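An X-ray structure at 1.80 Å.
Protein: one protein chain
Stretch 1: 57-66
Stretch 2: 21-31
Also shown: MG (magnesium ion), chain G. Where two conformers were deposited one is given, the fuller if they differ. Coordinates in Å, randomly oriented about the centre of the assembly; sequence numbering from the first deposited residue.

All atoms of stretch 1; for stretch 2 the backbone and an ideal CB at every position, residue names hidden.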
# COMPACT_ATOMS: atom_id res chain seq x y z
N GLU C 57 10.95 -13.15 -3.29
CA GLU C 57 11.76 -11.93 -3.25
C GLU C 57 10.98 -10.76 -2.68
O GLU C 57 11.50 -10.04 -1.82
CB GLU C 57 12.29 -11.57 -4.64
CG GLU C 57 12.67 -10.11 -4.80
CD GLU C 57 13.65 -9.87 -5.91
OE1 GLU C 57 13.22 -9.37 -6.98
OE2 GLU C 57 14.84 -10.18 -5.72
N GLU C 58 9.74 -10.58 -3.13
CA GLU C 58 8.98 -9.42 -2.69
C GLU C 58 8.60 -9.51 -1.22
O GLU C 58 8.64 -8.49 -0.53
CB GLU C 58 7.74 -9.17 -3.58
CG GLU C 58 8.05 -9.15 -5.10
CD GLU C 58 9.25 -8.29 -5.51
OE1 GLU C 58 9.68 -7.40 -4.76
OE2 GLU C 58 9.76 -8.51 -6.64
N LEU C 59 8.26 -10.71 -0.74
CA LEU C 59 7.98 -10.93 0.69
C LEU C 59 9.21 -10.63 1.55
O LEU C 59 9.11 -9.94 2.57
CB LEU C 59 7.47 -12.35 0.96
CG LEU C 59 6.02 -12.69 0.54
CD1 LEU C 59 5.73 -14.16 0.74
CD2 LEU C 59 4.97 -11.83 1.26
N TYR C 60 10.37 -11.13 1.12
CA TYR C 60 11.62 -10.80 1.80
C TYR C 60 11.86 -9.27 1.78
O TYR C 60 12.25 -8.68 2.79
CB TYR C 60 12.82 -11.52 1.20
CG TYR C 60 14.08 -11.18 1.98
CD1 TYR C 60 14.40 -11.87 3.15
CD2 TYR C 60 14.87 -10.09 1.61
CE1 TYR C 60 15.54 -11.52 3.90
CE2 TYR C 60 15.99 -9.73 2.36
CZ TYR C 60 16.31 -10.44 3.50
OH TYR C 60 17.43 -10.08 4.23
N ASP C 61 11.63 -8.63 0.64
CA ASP C 61 11.88 -7.20 0.55
C ASP C 61 10.96 -6.39 1.48
O ASP C 61 11.40 -5.40 2.04
CB ASP C 61 11.74 -6.70 -0.89
CG ASP C 61 12.83 -7.24 -1.82
OD1 ASP C 61 13.83 -7.84 -1.36
OD2 ASP C 61 12.68 -7.03 -3.04
N VAL C 62 9.69 -6.80 1.62
CA VAL C 62 8.79 -6.17 2.59
C VAL C 62 9.33 -6.38 4.03
O VAL C 62 9.42 -5.41 4.82
CB VAL C 62 7.33 -6.68 2.44
CG1 VAL C 62 6.47 -6.20 3.59
CG2 VAL C 62 6.73 -6.20 1.08
N LEU C 63 9.72 -7.62 4.34
CA LEU C 63 10.32 -8.00 5.62
C LEU C 63 11.54 -7.14 5.95
O LEU C 63 11.71 -6.69 7.09
CB LEU C 63 10.70 -9.48 5.63
CG LEU C 63 11.49 -10.01 6.83
CD1 LEU C 63 10.63 -9.86 8.06
CD2 LEU C 63 11.91 -11.48 6.64
N TYR C 64 12.37 -6.89 4.93
CA TYR C 64 13.58 -6.09 5.09
C TYR C 64 13.20 -4.69 5.57
O TYR C 64 13.77 -4.20 6.53
CB TYR C 64 14.35 -5.99 3.77
CG TYR C 64 15.59 -5.11 3.87
CD1 TYR C 64 16.84 -5.67 4.15
CD2 TYR C 64 15.51 -3.72 3.69
CE1 TYR C 64 17.98 -4.87 4.25
CE2 TYR C 64 16.64 -2.92 3.79
CZ TYR C 64 17.87 -3.50 4.06
OH TYR C 64 19.00 -2.72 4.18
N TYR C 65 12.21 -4.07 4.92
CA TYR C 65 11.81 -2.72 5.33
C TYR C 65 11.03 -2.66 6.64
O TYR C 65 11.16 -1.67 7.36
CB TYR C 65 11.15 -1.95 4.17
CG TYR C 65 12.21 -1.56 3.20
CD1 TYR C 65 12.40 -2.27 2.00
CD2 TYR C 65 13.12 -0.54 3.53
CE1 TYR C 65 13.44 -1.92 1.12
CE2 TYR C 65 14.16 -0.20 2.69
CZ TYR C 65 14.31 -0.89 1.49
OH TYR C 65 15.32 -0.51 0.67
N VAL C 66 10.29 -3.72 6.97
CA VAL C 66 9.69 -3.85 8.30
C VAL C 66 10.80 -3.85 9.37
O VAL C 66 10.71 -3.11 10.35
CB VAL C 66 8.75 -5.08 8.40
CG1 VAL C 66 8.41 -5.40 9.85
CG2 VAL C 66 7.44 -4.83 7.62
N UNK C 21 11.51 8.82 6.29
CA UNK C 21 10.62 8.75 5.12
C UNK C 21 11.14 7.83 4.03
O UNK C 21 10.35 7.13 3.39
CB UNK C 21 10.41 10.15 4.54
N UNK C 22 12.46 7.83 3.81
CA UNK C 22 13.06 6.88 2.84
C UNK C 22 12.55 5.48 3.06
O UNK C 22 12.12 4.79 2.13
CB UNK C 22 14.59 6.89 2.94
N UNK C 23 12.61 5.03 4.31
CA UNK C 23 12.25 3.68 4.63
C UNK C 23 10.77 3.42 4.46
O UNK C 23 10.38 2.32 4.05
CB UNK C 23 12.68 3.35 6.06
N UNK C 24 9.94 4.43 4.75
CA UNK C 24 8.51 4.26 4.60
C UNK C 24 8.11 4.19 3.11
O UNK C 24 7.35 3.31 2.72
CB UNK C 24 7.77 5.40 5.30
N UNK C 25 8.63 5.11 2.29
CA UNK C 25 8.46 5.03 0.83
C UNK C 25 8.89 3.67 0.28
O UNK C 25 8.17 3.06 -0.53
CB UNK C 25 9.26 6.14 0.14
N UNK C 26 10.04 3.18 0.70
CA UNK C 26 10.51 1.88 0.23
C UNK C 26 9.60 0.74 0.64
O UNK C 26 9.38 -0.18 -0.17
CB UNK C 26 11.92 1.62 0.75
N UNK C 27 9.09 0.77 1.87
CA UNK C 27 8.13 -0.25 2.32
C UNK C 27 6.95 -0.32 1.35
O UNK C 27 6.57 -1.42 0.90
CB UNK C 27 7.64 0.05 3.74
N UNK C 28 6.36 0.83 1.05
CA UNK C 28 5.18 0.90 0.17
C UNK C 28 5.55 0.45 -1.26
O UNK C 28 4.76 -0.25 -1.91
CB UNK C 28 4.61 2.32 0.15
N UNK C 29 6.75 0.82 -1.73
CA UNK C 29 7.22 0.36 -3.05
C UNK C 29 7.27 -1.15 -3.08
O UNK C 29 6.86 -1.77 -4.07
CB UNK C 29 8.60 0.94 -3.38
N UNK C 30 7.78 -1.76 -2.01
CA UNK C 30 7.89 -3.23 -1.99
C UNK C 30 6.54 -3.92 -1.89
O UNK C 30 6.34 -4.99 -2.47
CB UNK C 30 8.77 -3.67 -0.82
N UNK C 31 5.61 -3.29 -1.18
CA UNK C 31 4.26 -3.83 -1.07
C UNK C 31 3.64 -3.83 -2.47
O UNK C 31 2.95 -4.79 -2.84
CB UNK C 31 3.41 -3.02 -0.09
MG MG G . 11.44 -5.71 -4.71

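The two stretches are helices running nearly antiparallel, with axes 8.7 Å apart at closest approach and 162° between their directions. Every position from 21 to 31 has helical phi/psi angles, so the backbone only makes proline and glycine less likely; side-chain preference must come from the CA-to-CB vectors and from what stretch 1 places opposite them.

Position 21 has nothing of stretch 1 within 5.5 Å of its ideal CB, so almost any helix-compatible residue would do. It is Glu21, which makes no contact here.

At position 22 the CB points sideways and is likewise out of range, but a long or aromatic side chain could reach the Tyr65 ring; a polar end would suit the nearby hydroxyl. The residue is His22. Its NE2 lies 4.4 Å from Tyr65 CE2, and water 1 bridges the two residues, 2.8 Å from His22 NE2 and 3.1 Å from Tyr65 OH.

Position 23 also points sideways, its ideal CB 4.7 Å from Tyr65 CD2. Leucine, methionine or an aromatic could pack there. Tyr23 does so, its CD2 4.0 Å from Tyr65 CD2, each ring meeting the other at its edge.

Positions 24 and 25 have no stretch 1 atom within 5.5 Å of the ideal CB, the former pointing away, so the interface sets no preference. They are Phe24 and Phe25.

Position 26 points toward stretch 1, and its ideal CB is only 3.5 Å from Tyr65 CE2. Alanine would fit, as would a longer chain that turns off the ring. Lys26 takes the second course: its CB sits over the ring face, 3.5 Å from the Tyr65 centroid and 15° off the normal, a CH-pi contact, while the end of the chain leads away. Lys26 NZ forms a salt bridge with OE1 of residue 29 at 3.1 Å.

Position 27 points sideways, with its ideal CB 4.1 Å from Tyr65 CB and Val62 and Val66 nearby, which favours a branched aliphatic or methionine. Leu27, chi1 t and chi2 p, brings CD1 to 4.0 Å from Val62 CG1 and 4.1 Å from Val66 CG2.

Positions 28 and 29 are unconstrained by stretch 1, the former pointing away. Ile28 makes no contact; Glu29 accepts the lysine bond.

Position 30 points toward stretch 1, its ideal CB 3.8 Å from Val62 CG2. Beyond lies a magnesium ion already bound by Glu58 OE1 at 2.4 Å and Asp61 OD2 at 2.5 Å, so glutamate is strongly indicated; with MG 5.1 Å from the ideal CB, aspartate falls short. Glu30, m at chi1 and chi2, packs among Glu58, Asp61, Val62 and Tyr65, with CG 3.8 Å from Tyr65 CD1. Its OE1 binds MG at 2.3 Å. The metal reconciles Glu30 OE1 with Asp61 OD2, 3.3 Å apart, and water 2 donates to Glu30 OE2 at 2.7 Å.

Position 31 points away, yet its ideal CB is 4.7 Å from Val62 CG2; a small or branched aliphatic suits. Val31 CG2 meets Val62 CG2 at 4.0 Å.

Stretch 2 21-31: EHYFFKLIEEV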
# COMPACT_ATOMS: atom_id res chain seq x y z
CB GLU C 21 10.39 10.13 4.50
CG GLU C 21 9.23 10.92 5.08
CD GLU C 21 7.87 10.19 4.97
OE1 GLU C 21 7.02 10.51 4.08
OE2 GLU C 21 7.65 9.29 5.80
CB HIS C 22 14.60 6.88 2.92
CG HIS C 22 15.24 5.63 2.37
ND1 HIS C 22 15.51 5.46 1.03
CD2 HIS C 22 15.68 4.51 3.00
CE1 HIS C 22 16.07 4.27 0.85
NE2 HIS C 22 16.19 3.68 2.03
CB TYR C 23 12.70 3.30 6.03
CG TYR C 23 14.19 3.28 6.18
CD1 TYR C 23 14.86 4.36 6.75
CD2 TYR C 23 14.94 2.17 5.79
CE1 TYR C 23 16.24 4.36 6.92
CE2 TYR C 23 16.35 2.15 5.96
CZ TYR C 23 16.98 3.24 6.53
OH TYR C 23 18.34 3.27 6.72
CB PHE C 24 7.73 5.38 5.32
CG PHE C 24 6.25 5.18 5.25
CD1 PHE C 24 5.67 4.12 5.96
CD2 PHE C 24 5.44 6.00 4.45
CE1 PHE C 24 4.28 3.90 5.91
CE2 PHE C 24 4.06 5.78 4.38
CZ PHE C 24 3.48 4.73 5.09
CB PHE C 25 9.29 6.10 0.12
CG PHE C 25 8.77 7.49 0.30
CD1 PHE C 25 7.42 7.79 0.09
CD2 PHE C 25 9.67 8.54 0.60
CE1 PHE C 25 6.96 9.12 0.23
CE2 PHE C 25 9.21 9.84 0.74
CZ PHE C 25 7.85 10.13 0.56
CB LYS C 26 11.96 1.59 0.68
CG LYS C 26 13.07 2.41 -0.02
CD LYS C 26 13.10 2.31 -1.54
CE LYS C 26 13.30 0.87 -2.03
NZ LYS C 26 13.30 0.78 -3.54
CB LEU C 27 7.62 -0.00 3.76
CG LEU C 27 6.48 -0.95 4.21
CD1 LEU C 27 7.03 -2.37 4.38
CD2 LEU C 27 5.87 -0.45 5.52
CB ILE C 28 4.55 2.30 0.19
CG1 ILE C 28 4.29 2.77 1.65
CG2 ILE C 28 3.27 2.37 -0.75
CD1 ILE C 28 3.37 1.84 2.48
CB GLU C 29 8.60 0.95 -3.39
CG GLU C 29 8.56 2.40 -3.70
CD GLU C 29 9.94 3.02 -3.66
OE1 GLU C 29 10.84 2.47 -4.32
OE2 GLU C 29 10.10 4.04 -2.96
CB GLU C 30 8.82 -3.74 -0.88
CG GLU C 30 10.25 -3.18 -0.98
CD GLU C 30 10.98 -3.46 -2.29
OE1 GLU C 30 10.64 -4.39 -3.05
OE2 GLU C 30 11.96 -2.72 -2.56
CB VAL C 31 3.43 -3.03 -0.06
CG1 VAL C 31 1.93 -3.37 -0.15
CG2 VAL C 31 3.91 -3.34 1.37
O HOH W 1 17.30 1.10 2.35
O HOH W 2 13.35 -3.94 -4.52
O HOH W 3 11.99 -6.65 -6.84
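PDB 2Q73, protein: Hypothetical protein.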